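Local atomic coordinates of cysteine desulfurase (Thermococcus onnurineus, PDB entry 5B87), a protein that probably uses pyridoxal 5'-phosphate to strip sulfur from L-cysteine, passing it to a sulfur carrier and leaving L-alanine. Residues V346-V351 with N387-A392. Residues are numbered along the deposited sequence; the frame is centred on the assembly and turned at random.
Sequences VVSFNV and NGTVRA. With ALA (alanine), chain F.
Gly388 meets Asn350 where strands 346-349 and 389-392 begin to part: its carbonyl O takes the amide N-H of Asn350 ND2 at 3.0 Å, on a lone pair, and lies nearly in the plane of that amide. ND2 also bonds to the hydroxyl of Tyr335, so two bonds fix the amide's rotation. An alanine in place of Asn350 would probably leave both the Gly388 carbonyl and the Tyr335 hydroxyl without their partner at this end of the strand pair.

At Thr389, OG1 lies between the backbone N and the carbonyl carbon (chi1 64°), which brings Thr389 OG1 within 3.2 Å of Ser348 OG, a close approach of two hydroxyls. The hydrogen-bond partner of OG1 is His375 NE2, while the stronger partner of Ser348 OG is the carbonyl of Ala186.

Val390 forms an antiparallel hydrogen-bonded pair with Phe349, its N 2.7 Å from Phe349 O and its O accepting from Phe349 N. On the same face of the sheet its CG1 lies over the Phe349 ring, 4.3 Å from the centroid, a CH-pi contact.

Arg391 and Ser348 form a non-hydrogen-bonded antiparallel pair; Arg391 points to the other face, with its CG 4.1 Å from Val346 CG2. CG stands anti to the backbone N (chi1 -172°), and a bend at chi3 turns the edge of the guanidinium toward the bound alanine.

Ala392 closes the pairing with Val347: Val347 N reaches Ala392 O at 2.9 Å, and Ala392 N returns a longer bond.

The antiparallel pairing thus anchors the base of an arginine that grips the ligand carboxylate edge-on, Arg391 NH1 lying 3.1 Å from ALA OXT (175° at the hydrogen) and Arg391 NH2 3.0 Å from ALA O. With Asp41 salt-bridged to NH2, this fork is consistent with recognition of the amino-acid carboxylate beside the pyridoxal phosphate, since alanine is the expected product.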
ATOM      1  N   VAL B 346     -14.010   2.965  22.747  1.00 29.64           N
ATOM      2  CA  VAL B 346     -14.340   4.180  22.062  1.00 34.23           C
ATOM      3  C   VAL B 346     -15.566   4.802  22.715  1.00 31.05           C
ATOM      4  O   VAL B 346     -16.545   4.163  22.927  1.00 28.85           O
ATOM      5  CB  VAL B 346     -14.430   4.002  20.506  1.00 38.74           C
ATOM      6  CG1 VAL B 346     -14.476   2.568  20.091  1.00 38.76           C
ATOM      7  CG2 VAL B 346     -15.567   4.735  19.875  1.00 45.80           C
ATOM      8  N   VAL B 347     -15.460   6.061  23.057  1.00 33.93           N
ATOM      9  CA  VAL B 347     -16.575   6.759  23.637  1.00 33.59           C
ATOM     10  C   VAL B 347     -16.846   8.035  22.891  1.00 32.61           C
ATOM     11  O   VAL B 347     -16.143   8.987  23.018  1.00 33.01           O
ATOM     12  CB  VAL B 347     -16.566   6.898  25.195  1.00 37.93           C
ATOM     13  CG1 VAL B 347     -15.660   5.924  25.885  1.00 36.06           C
ATOM     14  CG2 VAL B 347     -16.335   8.302  25.676  1.00 44.98           C
ATOM     15  N   SER B 348     -17.887   8.010  22.098  1.00 28.76           N
ATOM     16  CA  SER B 348     -18.298   9.166  21.371  1.00 32.56           C
ATOM     17  C   SER B 348     -19.224   9.926  22.302  1.00 34.54           C
ATOM     18  O   SER B 348     -20.006   9.346  22.978  1.00 32.39           O
ATOM     19  CB  SER B 348     -19.050   8.760  20.130  1.00 32.45           C
ATOM     20  OG  SER B 348     -18.205   8.671  19.046  1.00 36.93           O
ATOM     21  N   PHE B 349     -19.115  11.232  22.327  1.00 36.32           N
ATOM     22  CA  PHE B 349     -19.936  12.075  23.184  1.00 37.05           C
ATOM     23  C   PHE B 349     -20.148  13.445  22.534  1.00 41.06           C
ATOM     24  O   PHE B 349     -19.584  13.725  21.457  1.00 37.34           O
ATOM     25  CB  PHE B 349     -19.327  12.195  24.600  1.00 36.90           C
ATOM     26  CG  PHE B 349     -18.022  12.895  24.646  1.00 36.63           C
ATOM     27  CD1 PHE B 349     -16.807  12.191  24.481  1.00 39.53           C
ATOM     28  CD2 PHE B 349     -17.968  14.262  24.851  1.00 33.97           C
ATOM     29  CE1 PHE B 349     -15.577  12.868  24.506  1.00 34.28           C
ATOM     30  CE2 PHE B 349     -16.755  14.930  24.865  1.00 30.64           C
ATOM     31  CZ  PHE B 349     -15.575  14.246  24.712  1.00 35.09           C
ATOM     32  N   ASN B 350     -21.017  14.255  23.144  1.00 41.13           N
ATOM     33  CA  ASN B 350     -21.293  15.637  22.696  1.00 40.80           C
ATOM     34  C   ASN B 350     -21.543  16.467  23.929  1.00 41.20           C
ATOM     35  O   ASN B 350     -22.114  15.956  24.880  1.00 38.41           O
ATOM     36  CB  ASN B 350     -22.551  15.722  21.837  1.00 38.72           C
ATOM     37  CG  ASN B 350     -22.272  15.649  20.336  1.00 39.79           C
ATOM     38  OD1 ASN B 350     -21.397  16.345  19.801  1.00 33.76           O
ATOM     39  ND2 ASN B 350     -23.032  14.806  19.652  1.00 38.44           N
ATOM     40  N   VAL B 351     -21.208  17.740  23.848  1.00 41.86           N
ATOM     41  CA  VAL B 351     -21.486  18.709  24.881  1.00 48.55           C
ATOM     42  C   VAL B 351     -22.574  19.607  24.323  1.00 48.52           C
ATOM     43  O   VAL B 351     -22.332  20.403  23.453  1.00 44.65           O
ATOM     44  CB  VAL B 351     -20.305  19.587  25.191  1.00 47.40           C
ATOM     45  CG1 VAL B 351     -20.688  20.598  26.235  1.00 49.81           C
ATOM     46  CG2 VAL B 351     -19.161  18.751  25.651  1.00 49.13           C
ATOM     47  N   ASN B 387     -24.935  16.164  13.861  1.00 54.72           N
ATOM     48  CA  ASN B 387     -23.897  16.521  12.856  1.00 61.21           C
ATOM     49  C   ASN B 387     -22.555  15.786  13.033  1.00 63.57           C
ATOM     50  O   ASN B 387     -21.837  15.486  12.068  1.00 69.40           O
ATOM     51  CB  ASN B 387     -23.629  18.035  12.861  1.00 67.30           C
ATOM     52  CG  ASN B 387     -24.534  18.783  11.891  1.00 80.49           C
ATOM     53  OD1 ASN B 387     -25.710  18.433  11.715  1.00 76.38           O
ATOM     54  ND2 ASN B 387     -23.983  19.807  11.237  1.00 84.91           N
ATOM     55  N   GLY B 388     -22.209  15.535  14.277  1.00 50.96           N
ATOM     56  CA  GLY B 388     -21.018  14.792  14.594  1.00 50.23           C
ATOM     57  C   GLY B 388     -21.023  14.460  16.059  1.00 46.61           C
ATOM     58  O   GLY B 388     -22.008  14.717  16.787  1.00 48.18           O
ATOM     59  N   THR B 389     -19.884  14.013  16.535  1.00 44.56           N
ATOM     60  CA  THR B 389     -19.669  13.763  17.931  1.00 42.28           C
ATOM     61  C   THR B 389     -18.221  14.009  18.157  1.00 40.81           C
ATOM     62  O   THR B 389     -17.497  14.161  17.228  1.00 45.06           O
ATOM     63  CB  THR B 389     -19.923  12.314  18.316  1.00 44.44           C
ATOM     64  OG1 THR B 389     -18.999  11.480  17.658  1.00 41.91           O
ATOM     65  CG2 THR B 389     -21.264  11.913  17.920  1.00 47.02           C
ATOM     66  N   VAL B 390     -17.801  14.026  19.399  1.00 38.09           N
ATOM     67  CA  VAL B 390     -16.410  14.131  19.701  1.00 34.16           C
ATOM     68  C   VAL B 390     -16.102  12.715  20.196  1.00 34.64           C
ATOM     69  O   VAL B 390     -16.914  12.075  20.823  1.00 30.61           O
ATOM     70  CB  VAL B 390     -16.025  15.305  20.621  1.00 40.95           C
ATOM     71  CG1 VAL B 390     -17.205  16.026  21.212  1.00 40.21           C
ATOM     72  CG2 VAL B 390     -14.984  14.931  21.642  1.00 43.57           C
ATOM     73  N   ARG B 391     -14.933  12.227  19.863  1.00 30.85           N
ATOM     74  CA  ARG B 391     -14.580  10.877  20.176  1.00 30.93           C
ATOM     75  C   ARG B 391     -13.244  10.660  20.823  1.00 29.71           C
ATOM     76  O   ARG B 391     -12.236  11.055  20.333  1.00 31.89           O
ATOM     77  CB  ARG B 391     -14.670  10.097  18.877  1.00 34.51           C
ATOM     78  CG  ARG B 391     -14.529   8.613  18.952  1.00 36.93           C
ATOM     79  CD  ARG B 391     -14.329   8.053  17.570  1.00 36.05           C
ATOM     80  NE  ARG B 391     -13.024   8.371  17.047  1.00 38.26           N
ATOM     81  CZ  ARG B 391     -12.607   8.062  15.838  1.00 35.56           C
ATOM     82  NH1 ARG B 391     -13.392   7.432  15.017  1.00 36.23           N
ATOM     83  NH2 ARG B 391     -11.409   8.387  15.460  1.00 34.69           N
ATOM     84  N   ALA B 392     -13.280   9.965  21.936  1.00 28.99           N
ATOM     85  CA  ALA B 392     -12.102   9.604  22.657  1.00 29.13           C
ATOM     86  C   ALA B 392     -11.990   8.129  22.477  1.00 29.64           C
ATOM     87  O   ALA B 392     -12.930   7.436  22.657  1.00 33.23           O
ATOM     88  CB  ALA B 392     -12.231   9.938  24.114  1.00 26.67           C
TER
HETATM   89  N   ALA F 401     -11.490   4.503  10.645  1.00 51.79           N
HETATM   90  CA  ALA F 401     -10.688   5.637  11.214  1.00 56.60           C
HETATM   91  C   ALA F 401     -11.458   6.688  12.047  1.00 58.54           C
HETATM   92  O   ALA F 401     -10.900   7.598  12.593  1.00 51.94           O
HETATM   93  CB  ALA F 401      -9.778   6.374  10.194  1.00 57.81           C
HETATM   94  OXT ALA F 401     -12.532   6.598  12.159  1.00 63.52           O